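Local coordinates for protein archease (PDB 1J5U) that probably activates the tRNA-splicing ligase RtcB by promoting its guanylylation, and binds calcium, at residues A[24-29]-A[129-134]; A[38-43]-A[86-91]; A[58-63]-A[74-79]; A[64-69]-A[117-122]. All coordinates share one frame; numbering follows the deposited sequence.

In the fold
The four contacts tie the two sheets and two long helices of archease together. Interaction 1 zips strands 23-29 and 127-135; the start of the first and the end of the second lie beside the calcium site of His19, Asp22, Asp135 and Thr136, and the side chain of Phe134 is about 9 Å from the ion. Interaction 2 meets it through Ile42, whose CD1 packs 3.4 Å from CG of Tyr25, and sets helix 32-47 against strand 84-92. Interactions 3 and 4 share helix 66-81: its later turns face strand 54-61, while its first turn meets 117-122, whose strand neighbours 127-135. Trp76 joins interactions 2 and 3, with centres 10 Å apart. Interactions 3 and 4 lie away from the metal.

Interaction 1. Residues A[24-29]-A[129-134]; sequences AYEISG and KTKVVF
Tyr25 and Val132 form a hydrogen-bonded antiparallel pair, and Ile27 with Thr130 forms the next one along strands 24-29 and 129-134. Four backbone bonds result; Val132 N to Tyr25 O, at 2.8 Å, is the shortest. The non-hydrogen-bonded pairs Ala24-Val133, Glu26-Lys131 and Ser28-Lys129 flank them, and CA-H...O contacts such as Lys131 CA to Tyr25 O (3.2 Å) supplement the bonds.

On the apolar face, beta-branched residues suit extended strands. A chi1 of 54° places CG1 of Ile27 alongside Thr130 CG2, 3.8 Å away, from where CD1 extends to Val132 CG1 at 3.6 Å, the Ile27 and Val132 side chains crossing at about a right angle. An alanine here would probably deprive Val132 CG1 and Thr130 CG2 of the Ile27 carbons CG1 and CD1 and open a gap beneath Ile42 and Phe69.

The other face is polar. Glu26 bends at chi2 (69°), and its OE1 forms a long salt bridge, a weak hydrogen bond, to Lys131 NZ at 3.4 Å, suited to an exposed surface where flexible chains can meet.

Ile42 of helix 32-47 covers Tyr25, Ile27 and Val132, Phe69 of helix 66-81 packs on Ile27 and Val132, and strand 113-124 borders strand 127-135 on its other edge.

Interaction 2. Residues A[38-43]-A[86-91]; sequences EARNIL and PWRIKR
Helix 38-43 and strand 86-91 run nearly antiparallel, their axes at 159° and 8.5 Å apart at the closest, with Arg40 and Pro86 the nearest residues by CA. CG of Arg40 lies anti to the backbone N (chi1 169°) and slides past the Pro86 ring, 4.0 Å from Pro86 CG. This compact ring offers the aliphatic stem an apolar surface; Leu43 CD1 touches it loosely.

A bend at chi3 (65°) turns the chain of Arg40 beyond CD. NH1 comes within 2.9 Å of Trp87 O and donates to a water that accepts from Ile89 N. Asn41 OD1 accepts from both NE and NH2 of Arg40, 3.0 Å from NH2, and these two bonds fix the guanidinium's rotation. Arg88 NH1, bonded to Trp87 O at 2.7 Å, lies over one face of the Arg40 guanidinium, 3.8 Å from Arg40 NH1. Trp87 and Arg88 both face Thr99 in a classic beta bulge.

Two like charges are brought close around one carbonyl, whose partial negative charge would probably ease their repulsion; arginine suits the place by combining an aliphatic stem with several donors. The polar cost is Pro86 O, buried without a hydrogen-bonding partner, 3.4 Å from Arg40 CG.

Interaction 3. Residues A[58-63]-A[74-79]; sequences KMYPLE and NDWILE
Strand 58-61 and helix 74-79 run nearly antiparallel, at 162°, with their axes 11.5 Å apart, so long side chains must span the gap. Lys58 and Tyr60 do so from one face of the strand. Lys58 reaches tip to tip toward two acids one helical turn apart: NZ forms salt bridges to Asp75 OD1 at 2.8 Å, on that oxygen's syn lone pair, and to Glu79 OE2 at 3.0 Å, met on the anti side and somewhat out of the carboxylate plane. The three residues make a salt-bridge network. A bend at chi3 (70°) directs CE of Lys58 toward the acids. A water donates to Asp75 OD2 and is weakly bonded to Lys58 NZ.

Asp75 OD1 also accepts a very short bond from Tyr60 OH (2.5 Å), near the plane of the phenol ring. Two donors grip one oxygen, which would probably stabilise the aspartate's negative charge. An alanine in place of Lys58 would probably leave Asp75 and Glu79 close together without the ammonium, although Asp75 OD1 would still have Tyr60 OH and Glu79 OE1 its salt bridge to Lys56.

The contact belongs to the packing of helix 66-81 on the sheet of strands 54-61, 84-92 and 95-105. Trp76 turns the edge of its indole toward the face of Tyr60 in an offset edge-to-face pair, planes at 82°, the centroid of the indole's five-membered ring 5.1 Å from that of Tyr60. Tyrosine suits its place because its ring packs in the interior while its hydroxyl reaches the acid, and the broad indole also touches Pro86, Phe100 and Leu43.

Interaction 4. Residues A[64-69]-A[117-122]; sequences ETEDAF and HLLKFE
Glu66 sets CG anti to its carbonyl carbon and bends at chi2 (86°), which turns CD back over the ring of Phe121, while Phe121 also holds CG anti to its carbonyl carbon. The carboxylate stacks on the ring, the planes 21° apart. CG of Glu66 sits over the ring centre in a CH-pi contact, 4.1 Å from the centroid of Phe121. OE2 of Glu66 accepts from the backbone N of Phe121 at 2.8 Å through its anti lone pair, in a nearly straight bond. A water donates to the same oxygen and, weakly, to Phe121 O. Glutamate suits this place because its CG methylene covers an aromatic face and its acid satisfies a backbone N-H.

These residues join the first turn of helix 66-81 to the irregular part of strand 113-124. Thr65 is the helix N-cap: its OG1 accepts from Ala68 N at 3.0 Å, and Thr65 OG1 is also hydrogen-bonded to Glu63 OE2.

Phe121 turns its edge to the face of Phe69, planes at 90° and centroids 5.6 Å apart; CZ of Phe121 lies 3.7 Å from Phe69 CB. CE2 of Phe121 also comes 3.4 Å from Thr65 C. Leu119 packs CG against CB and CG of Glu66, and its CD1 touches Phe69 CD1 at 4.1 Å, its branched end fitting between Glu66 and the Phe69 ring. Inward, Phe69 meets Leu36 and Ala39 of helix 32-47 and Val132 of strand 127-135.

Interaction 1. Residues A[24-29]-A[129-134]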
# COMPACT_ATOMS: atom_id res chain seq x y z
N ALA A 24 7.20 -8.75 -2.57
CA ALA A 24 7.30 -8.54 -1.14
C ALA A 24 8.31 -7.48 -0.74
O ALA A 24 9.35 -7.34 -1.37
CB ALA A 24 7.67 -9.85 -0.46
N TYR A 25 7.98 -6.75 0.32
CA TYR A 25 8.88 -5.75 0.87
C TYR A 25 8.84 -5.85 2.37
O TYR A 25 7.85 -6.32 2.95
CB TYR A 25 8.47 -4.31 0.53
CG TYR A 25 8.37 -3.99 -0.93
CD1 TYR A 25 7.33 -4.49 -1.69
CD2 TYR A 25 9.31 -3.15 -1.55
CE1 TYR A 25 7.21 -4.19 -3.02
CE2 TYR A 25 9.19 -2.84 -2.90
CZ TYR A 25 8.14 -3.37 -3.62
OH TYR A 25 8.01 -3.13 -4.98
N GLU A 26 9.92 -5.41 3.00
CA GLU A 26 9.95 -5.32 4.44
C GLU A 26 9.88 -3.81 4.64
O GLU A 26 10.69 -3.08 4.09
CB GLU A 26 11.27 -5.83 5.00
CG GLU A 26 11.33 -5.81 6.53
CD GLU A 26 10.39 -6.84 7.17
OE1 GLU A 26 10.10 -7.87 6.51
OE2 GLU A 26 9.97 -6.64 8.33
N ILE A 27 8.87 -3.34 5.38
CA ILE A 27 8.76 -1.92 5.66
C ILE A 27 9.04 -1.69 7.14
O ILE A 27 8.74 -2.53 7.99
CB ILE A 27 7.36 -1.35 5.28
CG1 ILE A 27 6.25 -2.15 5.98
CG2 ILE A 27 7.19 -1.34 3.77
CD1 ILE A 27 4.85 -1.58 5.76
N SER A 28 9.65 -0.57 7.44
CA SER A 28 10.01 -0.27 8.82
C SER A 28 9.87 1.20 9.08
O SER A 28 10.01 2.01 8.16
CB SER A 28 11.45 -0.70 9.07
OG SER A 28 12.30 -0.11 8.10
N GLY A 29 9.61 1.55 10.33
CA GLY A 29 9.47 2.94 10.72
C GLY A 29 9.30 2.99 12.23
O GLY A 29 9.45 1.96 12.90
N LYS A 129 8.00 -2.93 12.42
CA LYS A 129 8.22 -3.44 11.07
C LYS A 129 7.34 -4.63 10.70
O LYS A 129 6.72 -5.25 11.56
CB LYS A 129 9.69 -3.85 10.89
CG LYS A 129 10.13 -5.01 11.79
CD LYS A 129 11.62 -5.32 11.62
CE LYS A 129 12.04 -6.44 12.59
NZ LYS A 129 13.53 -6.52 12.78
N THR A 130 7.27 -4.90 9.41
CA THR A 130 6.51 -6.04 8.89
C THR A 130 6.81 -6.25 7.43
O THR A 130 7.30 -5.35 6.75
CB THR A 130 4.98 -5.85 9.01
OG1 THR A 130 4.33 -7.05 8.57
CG2 THR A 130 4.49 -4.70 8.13
N LYS A 131 6.55 -7.46 6.96
CA LYS A 131 6.68 -7.73 5.55
C LYS A 131 5.31 -7.32 5.00
O LYS A 131 4.33 -7.30 5.74
CB LYS A 131 6.92 -9.23 5.30
CG LYS A 131 8.35 -9.58 4.83
CD LYS A 131 8.54 -11.08 4.69
CE LYS A 131 9.88 -11.42 4.06
NZ LYS A 131 10.98 -10.67 4.72
N VAL A 132 5.26 -6.96 3.73
CA VAL A 132 4.01 -6.65 3.06
C VAL A 132 4.12 -7.39 1.74
O VAL A 132 5.13 -7.24 1.01
CB VAL A 132 3.77 -5.13 2.80
CG1 VAL A 132 3.33 -4.46 4.12
CG2 VAL A 132 5.03 -4.47 2.24
N VAL A 133 3.10 -8.18 1.45
CA VAL A 133 3.09 -8.98 0.23
C VAL A 133 1.92 -8.58 -0.64
O VAL A 133 0.75 -8.58 -0.19
CB VAL A 133 3.02 -10.48 0.57
CG1 VAL A 133 2.83 -11.33 -0.71
CG2 VAL A 133 4.29 -10.89 1.31
N PHE A 134 2.23 -8.22 -1.88
CA PHE A 134 1.22 -7.79 -2.83
C PHE A 134 0.99 -8.79 -3.94
O PHE A 134 1.87 -9.57 -4.32
CB PHE A 134 1.61 -6.45 -3.46
CG PHE A 134 1.80 -5.34 -2.47
CD1 PHE A 134 3.02 -5.20 -1.80
CD2 PHE A 134 0.77 -4.45 -2.22
CE1 PHE A 134 3.20 -4.16 -0.89
CE2 PHE A 134 0.94 -3.40 -1.31
CZ PHE A 134 2.16 -3.25 -0.65

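Interaction 2. Residues A[38-43]-A[86-91]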
# COMPACT_ATOMS: atom_id res chain seq x y z
N GLU A 38 5.28 4.22 4.10
CA GLU A 38 6.09 3.29 3.31
C GLU A 38 5.22 2.46 2.33
O GLU A 38 5.65 2.15 1.22
CB GLU A 38 6.91 2.39 4.24
CG GLU A 38 8.14 3.12 4.83
CD GLU A 38 9.02 3.73 3.75
OE1 GLU A 38 9.06 3.16 2.64
OE2 GLU A 38 9.68 4.78 3.99
N ALA A 39 4.00 2.11 2.74
CA ALA A 39 3.10 1.37 1.83
C ALA A 39 2.81 2.30 0.65
O ALA A 39 2.79 1.89 -0.52
CB ALA A 39 1.78 0.99 2.54
N ARG A 40 2.58 3.57 0.96
CA ARG A 40 2.34 4.57 -0.07
C ARG A 40 3.56 4.64 -1.02
O ARG A 40 3.41 4.60 -2.24
CB ARG A 40 2.14 5.96 0.55
CG ARG A 40 2.15 7.10 -0.50
CD ARG A 40 2.47 8.46 0.16
NE ARG A 40 3.82 8.43 0.70
CZ ARG A 40 4.29 9.24 1.65
NH1 ARG A 40 3.49 10.17 2.18
NH2 ARG A 40 5.52 9.08 2.13
N ASN A 41 4.76 4.78 -0.45
CA ASN A 41 5.97 4.85 -1.27
C ASN A 41 6.08 3.66 -2.23
O ASN A 41 6.42 3.83 -3.39
CB ASN A 41 7.22 4.91 -0.37
CG ASN A 41 7.32 6.22 0.39
OD1 ASN A 41 6.65 7.19 0.05
ND2 ASN A 41 8.17 6.26 1.42
N ILE A 42 5.78 2.46 -1.74
CA ILE A 42 5.84 1.25 -2.55
C ILE A 42 4.87 1.32 -3.74
O ILE A 42 5.27 1.05 -4.89
CB ILE A 42 5.50 -0.02 -1.70
CG1 ILE A 42 6.64 -0.29 -0.69
CG2 ILE A 42 5.29 -1.24 -2.63
CD1 ILE A 42 6.36 -1.46 0.26
N LEU A 43 3.62 1.71 -3.48
CA LEU A 43 2.60 1.82 -4.52
C LEU A 43 3.01 2.78 -5.65
O LEU A 43 2.89 2.45 -6.84
CB LEU A 43 1.24 2.26 -3.90
CG LEU A 43 0.55 1.27 -2.95
CD1 LEU A 43 -0.76 1.88 -2.42
CD2 LEU A 43 0.25 -0.06 -3.69
N PRO A 86 -2.35 7.94 -3.31
CA PRO A 86 -2.07 8.50 -1.98
C PRO A 86 -0.78 9.32 -2.07
O PRO A 86 0.21 8.88 -2.64
CB PRO A 86 -1.94 7.25 -1.09
CG PRO A 86 -1.39 6.20 -2.08
CD PRO A 86 -2.29 6.46 -3.29
N TRP A 87 -0.78 10.51 -1.49
CA TRP A 87 0.39 11.38 -1.57
C TRP A 87 0.92 11.84 -0.21
O TRP A 87 2.13 11.72 0.09
CB TRP A 87 0.04 12.59 -2.46
CG TRP A 87 1.10 13.66 -2.52
CD1 TRP A 87 2.40 13.52 -2.92
CD2 TRP A 87 0.93 15.04 -2.18
NE1 TRP A 87 3.05 14.72 -2.84
CE2 TRP A 87 2.18 15.67 -2.39
CE3 TRP A 87 -0.15 15.80 -1.71
CZ2 TRP A 87 2.37 17.04 -2.15
CZ3 TRP A 87 0.05 17.16 -1.47
CH2 TRP A 87 1.30 17.77 -1.70
N ARG A 88 0.04 12.39 0.61
CA ARG A 88 0.44 12.86 1.93
C ARG A 88 -0.47 12.28 3.01
O ARG A 88 -1.62 11.94 2.74
CB ARG A 88 0.41 14.39 1.98
CG ARG A 88 1.57 15.03 1.21
CD ARG A 88 2.89 14.88 1.97
NE ARG A 88 4.06 15.31 1.20
CZ ARG A 88 4.71 14.53 0.34
NH1 ARG A 88 4.32 13.28 0.12
NH2 ARG A 88 5.77 15.01 -0.31
N ILE A 89 0.08 12.14 4.20
CA ILE A 89 -0.67 11.59 5.32
C ILE A 89 -0.47 12.50 6.52
O ILE A 89 0.66 12.84 6.89
CB ILE A 89 -0.19 10.17 5.67
CG1 ILE A 89 -0.24 9.29 4.41
CG2 ILE A 89 -1.08 9.60 6.79
CD1 ILE A 89 0.48 7.96 4.55
N LYS A 90 -1.59 12.88 7.13
CA LYS A 90 -1.58 13.78 8.28
C LYS A 90 -2.48 13.24 9.39
O LYS A 90 -3.66 13.00 9.17
CB LYS A 90 -2.06 15.16 7.81
CG LYS A 90 -2.25 16.21 8.91
CD LYS A 90 -2.76 17.52 8.29
CE LYS A 90 -3.37 18.43 9.35
NZ LYS A 90 -2.47 18.50 10.54
N ARG A 91 -1.91 13.03 10.56
CA ARG A 91 -2.70 12.54 11.68
C ARG A 91 -3.62 13.66 12.18
O ARG A 91 -3.23 14.82 12.22
CB ARG A 91 -1.79 12.09 12.84
CG ARG A 91 -2.54 11.72 14.10
CD ARG A 91 -1.65 11.00 15.11
NE ARG A 91 -2.37 10.69 16.35
CZ ARG A 91 -1.96 9.81 17.25
NH1 ARG A 91 -0.82 9.14 17.07
NH2 ARG A 91 -2.68 9.59 18.35
O HOH W 1 3.03 12.08 4.31

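Interaction 3. Residues A[58-63]-A[74-79]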
# COMPACT_ATOMS: atom_id res chain seq x y z
N LYS A 58 -9.35 11.87 1.98
CA LYS A 58 -10.22 10.92 2.66
C LYS A 58 -9.65 10.67 4.04
O LYS A 58 -8.45 10.88 4.27
CB LYS A 58 -10.29 9.59 1.89
CG LYS A 58 -10.83 9.72 0.49
CD LYS A 58 -10.82 8.39 -0.24
CE LYS A 58 -11.86 7.43 0.32
NZ LYS A 58 -11.93 6.15 -0.49
N MSE A 59 -10.51 10.21 4.94
CA MSE A 59 -10.13 9.91 6.31
C MSE A 59 -10.06 8.40 6.51
O MSE A 59 -10.85 7.64 5.94
CB MSE A 59 -11.17 10.45 7.31
CG MSE A 59 -11.39 11.94 7.34
SE MSE A 59 -9.83 13.01 7.80
CE MSE A 59 -9.19 11.98 9.19
N TYR A 60 -9.12 7.97 7.34
CA TYR A 60 -8.97 6.57 7.69
C TYR A 60 -8.75 6.50 9.18
O TYR A 60 -8.15 7.40 9.77
CB TYR A 60 -7.77 5.96 6.96
CG TYR A 60 -7.93 5.91 5.48
CD1 TYR A 60 -8.63 4.88 4.88
CD2 TYR A 60 -7.41 6.92 4.68
CE1 TYR A 60 -8.80 4.84 3.51
CE2 TYR A 60 -7.58 6.89 3.30
CZ TYR A 60 -8.28 5.85 2.73
OH TYR A 60 -8.46 5.82 1.37
N PRO A 61 -9.25 5.45 9.83
CA PRO A 61 -9.06 5.34 11.27
C PRO A 61 -7.59 5.03 11.61
O PRO A 61 -6.93 4.22 10.95
CB PRO A 61 -9.99 4.19 11.65
CG PRO A 61 -9.99 3.33 10.41
CD PRO A 61 -10.13 4.38 9.32
N LEU A 62 -7.09 5.70 12.64
CA LEU A 62 -5.72 5.47 13.06
C LEU A 62 -5.82 4.35 14.10
O LEU A 62 -5.93 4.59 15.29
CB LEU A 62 -5.12 6.74 13.68
CG LEU A 62 -3.66 6.69 14.18
CD1 LEU A 62 -2.77 6.09 13.16
CD2 LEU A 62 -3.20 8.11 14.50
N GLU A 63 -5.84 3.12 13.60
CA GLU A 63 -5.94 1.92 14.43
C GLU A 63 -4.70 1.09 14.08
O GLU A 63 -4.58 0.58 12.98
CB GLU A 63 -7.20 1.17 14.06
CG GLU A 63 -7.45 -0.09 14.83
CD GLU A 63 -8.62 -0.85 14.25
OE1 GLU A 63 -9.66 -0.20 14.01
OE2 GLU A 63 -8.49 -2.09 14.04
N ASN A 74 -5.58 -1.24 0.81
CA ASN A 74 -6.39 -1.73 -0.29
C ASN A 74 -7.36 -0.68 -0.77
O ASN A 74 -7.73 -0.67 -1.94
CB ASN A 74 -7.09 -3.04 0.05
CG ASN A 74 -6.16 -4.23 -0.13
OD1 ASN A 74 -5.51 -4.35 -1.16
ND2 ASN A 74 -6.08 -5.10 0.87
N ASP A 75 -7.75 0.23 0.11
CA ASP A 75 -8.64 1.28 -0.34
C ASP A 75 -7.84 2.22 -1.23
O ASP A 75 -8.35 2.72 -2.21
CB ASP A 75 -9.25 2.06 0.82
CG ASP A 75 -10.31 3.03 0.33
OD1 ASP A 75 -10.08 4.25 0.35
OD2 ASP A 75 -11.34 2.54 -0.14
N TRP A 76 -6.56 2.42 -0.92
CA TRP A 76 -5.70 3.26 -1.74
C TRP A 76 -5.55 2.66 -3.15
O TRP A 76 -5.46 3.39 -4.13
CB TRP A 76 -4.29 3.40 -1.16
CG TRP A 76 -4.20 4.17 0.12
CD1 TRP A 76 -5.20 4.89 0.74
CD2 TRP A 76 -3.04 4.29 0.96
NE1 TRP A 76 -4.73 5.44 1.91
CE2 TRP A 76 -3.41 5.09 2.07
CE3 TRP A 76 -1.72 3.79 0.88
CZ2 TRP A 76 -2.51 5.41 3.10
CZ3 TRP A 76 -0.82 4.12 1.91
CH2 TRP A 76 -1.23 4.92 3.00
N ILE A 77 -5.47 1.34 -3.22
CA ILE A 77 -5.36 0.65 -4.50
C ILE A 77 -6.67 0.86 -5.30
O ILE A 77 -6.64 1.02 -6.52
CB ILE A 77 -5.09 -0.86 -4.28
CG1 ILE A 77 -3.62 -1.03 -3.82
CG2 ILE A 77 -5.38 -1.66 -5.57
CD1 ILE A 77 -3.31 -2.34 -3.07
N LEU A 78 -7.80 0.89 -4.61
CA LEU A 78 -9.09 1.12 -5.26
C LEU A 78 -9.05 2.54 -5.81
O LEU A 78 -9.40 2.77 -6.97
CB LEU A 78 -10.25 0.97 -4.27
CG LEU A 78 -11.69 1.27 -4.77
CD1 LEU A 78 -12.05 0.38 -5.99
CD2 LEU A 78 -12.67 1.02 -3.63
N GLU A 79 -8.60 3.49 -5.00
CA GLU A 79 -8.51 4.88 -5.46
C GLU A 79 -7.57 4.99 -6.65
O GLU A 79 -7.83 5.78 -7.59
CB GLU A 79 -8.03 5.80 -4.32
CG GLU A 79 -9.11 6.11 -3.28
CD GLU A 79 -10.28 6.87 -3.89
OE1 GLU A 79 -10.05 7.64 -4.84
OE2 GLU A 79 -11.42 6.70 -3.39
O HOH W 2 -13.34 3.77 -1.09

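Interaction 4. Residues A[64-69]-A[117-122]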
# COMPACT_ATOMS: atom_id res chain seq x y z
N GLU A 64 -3.78 0.95 15.03
CA GLU A 64 -2.55 0.22 14.76
C GLU A 64 -2.67 -1.30 14.72
O GLU A 64 -2.07 -2.01 15.53
CB GLU A 64 -1.49 0.73 15.73
CG GLU A 64 -1.32 2.25 15.54
CD GLU A 64 -0.91 3.02 16.80
OE1 GLU A 64 -1.76 3.20 17.70
OE2 GLU A 64 0.26 3.45 16.86
N THR A 65 -3.44 -1.79 13.76
CA THR A 65 -3.66 -3.22 13.59
C THR A 65 -3.43 -3.60 12.13
O THR A 65 -3.54 -2.77 11.23
CB THR A 65 -5.10 -3.63 13.94
OG1 THR A 65 -5.98 -3.08 12.95
CG2 THR A 65 -5.49 -3.12 15.34
N GLU A 66 -3.15 -4.88 11.91
CA GLU A 66 -2.91 -5.35 10.55
C GLU A 66 -4.19 -5.22 9.73
O GLU A 66 -4.14 -4.92 8.54
CB GLU A 66 -2.41 -6.80 10.56
CG GLU A 66 -0.98 -6.92 11.11
CD GLU A 66 -0.94 -7.03 12.64
OE1 GLU A 66 -2.02 -6.92 13.27
OE2 GLU A 66 0.16 -7.24 13.19
N ASP A 67 -5.34 -5.42 10.38
CA ASP A 67 -6.61 -5.29 9.68
C ASP A 67 -6.84 -3.88 9.16
O ASP A 67 -7.24 -3.69 8.01
CB ASP A 67 -7.80 -5.66 10.59
CG ASP A 67 -7.91 -7.17 10.82
OD1 ASP A 67 -7.41 -7.95 9.99
OD2 ASP A 67 -8.52 -7.56 11.84
N ALA A 68 -6.59 -2.87 10.00
CA ALA A 68 -6.80 -1.49 9.56
C ALA A 68 -5.80 -1.17 8.46
O ALA A 68 -6.13 -0.47 7.51
CB ALA A 68 -6.61 -0.51 10.74
N PHE A 69 -4.57 -1.68 8.60
CA PHE A 69 -3.53 -1.45 7.60
C PHE A 69 -3.98 -2.02 6.26
O PHE A 69 -3.90 -1.36 5.22
CB PHE A 69 -2.22 -2.10 8.04
CG PHE A 69 -1.04 -1.76 7.15
CD1 PHE A 69 -0.63 -2.62 6.15
CD2 PHE A 69 -0.31 -0.59 7.36
CE1 PHE A 69 0.52 -2.34 5.37
CE2 PHE A 69 0.82 -0.30 6.61
CZ PHE A 69 1.24 -1.19 5.60
N HIS A 117 -0.71 -12.11 3.51
CA HIS A 117 0.50 -12.96 3.59
C HIS A 117 1.63 -12.29 4.35
O HIS A 117 2.08 -11.22 3.97
CB HIS A 117 1.04 -13.30 2.19
CG HIS A 117 0.11 -14.11 1.35
ND1 HIS A 117 -0.35 -15.36 1.74
CD2 HIS A 117 -0.44 -13.87 0.13
CE1 HIS A 117 -1.13 -15.85 0.79
NE2 HIS A 117 -1.20 -14.96 -0.19
N LEU A 118 2.08 -12.94 5.42
CA LEU A 118 3.18 -12.44 6.24
C LEU A 118 2.95 -11.05 6.86
O LEU A 118 3.89 -10.43 7.34
CB LEU A 118 4.47 -12.42 5.39
CG LEU A 118 4.82 -13.78 4.74
CD1 LEU A 118 6.07 -13.65 3.84
CD2 LEU A 118 5.03 -14.82 5.85
N LEU A 119 1.72 -10.56 6.82
CA LEU A 119 1.41 -9.24 7.41
C LEU A 119 1.34 -9.42 8.92
O LEU A 119 0.41 -10.04 9.42
CB LEU A 119 0.07 -8.73 6.88
CG LEU A 119 -0.30 -7.28 7.23
CD1 LEU A 119 0.89 -6.34 6.86
CD2 LEU A 119 -1.57 -6.88 6.47
N LYS A 120 2.33 -8.90 9.64
CA LYS A 120 2.40 -9.00 11.11
C LYS A 120 3.36 -7.94 11.65
O LYS A 120 4.57 -8.00 11.38
CB LYS A 120 2.92 -10.40 11.52
CG LYS A 120 3.08 -10.62 13.02
CD LYS A 120 3.90 -11.90 13.27
CE LYS A 120 3.88 -12.38 14.73
NZ LYS A 120 4.57 -11.44 15.69
N PHE A 121 2.83 -6.97 12.39
CA PHE A 121 3.67 -5.92 12.93
C PHE A 121 4.58 -6.48 14.04
O PHE A 121 4.12 -7.22 14.91
CB PHE A 121 2.82 -4.77 13.51
CG PHE A 121 1.93 -4.10 12.49
CD1 PHE A 121 2.35 -3.89 11.18
CD2 PHE A 121 0.67 -3.62 12.86
CE1 PHE A 121 1.55 -3.21 10.27
CE2 PHE A 121 -0.13 -2.94 11.95
CZ PHE A 121 0.31 -2.74 10.66
N GLU A 122 5.86 -6.13 13.98
CA GLU A 122 6.80 -6.59 14.99
C GLU A 122 7.53 -5.37 15.52
O GLU A 122 7.96 -4.53 14.73
CB GLU A 122 7.85 -7.54 14.41
CG GLU A 122 7.30 -8.77 13.73
CD GLU A 122 8.41 -9.72 13.29
OE1 GLU A 122 9.51 -9.24 12.92
OE2 GLU A 122 8.18 -10.95 13.30
O HOH W 3 0.86 -7.74 15.49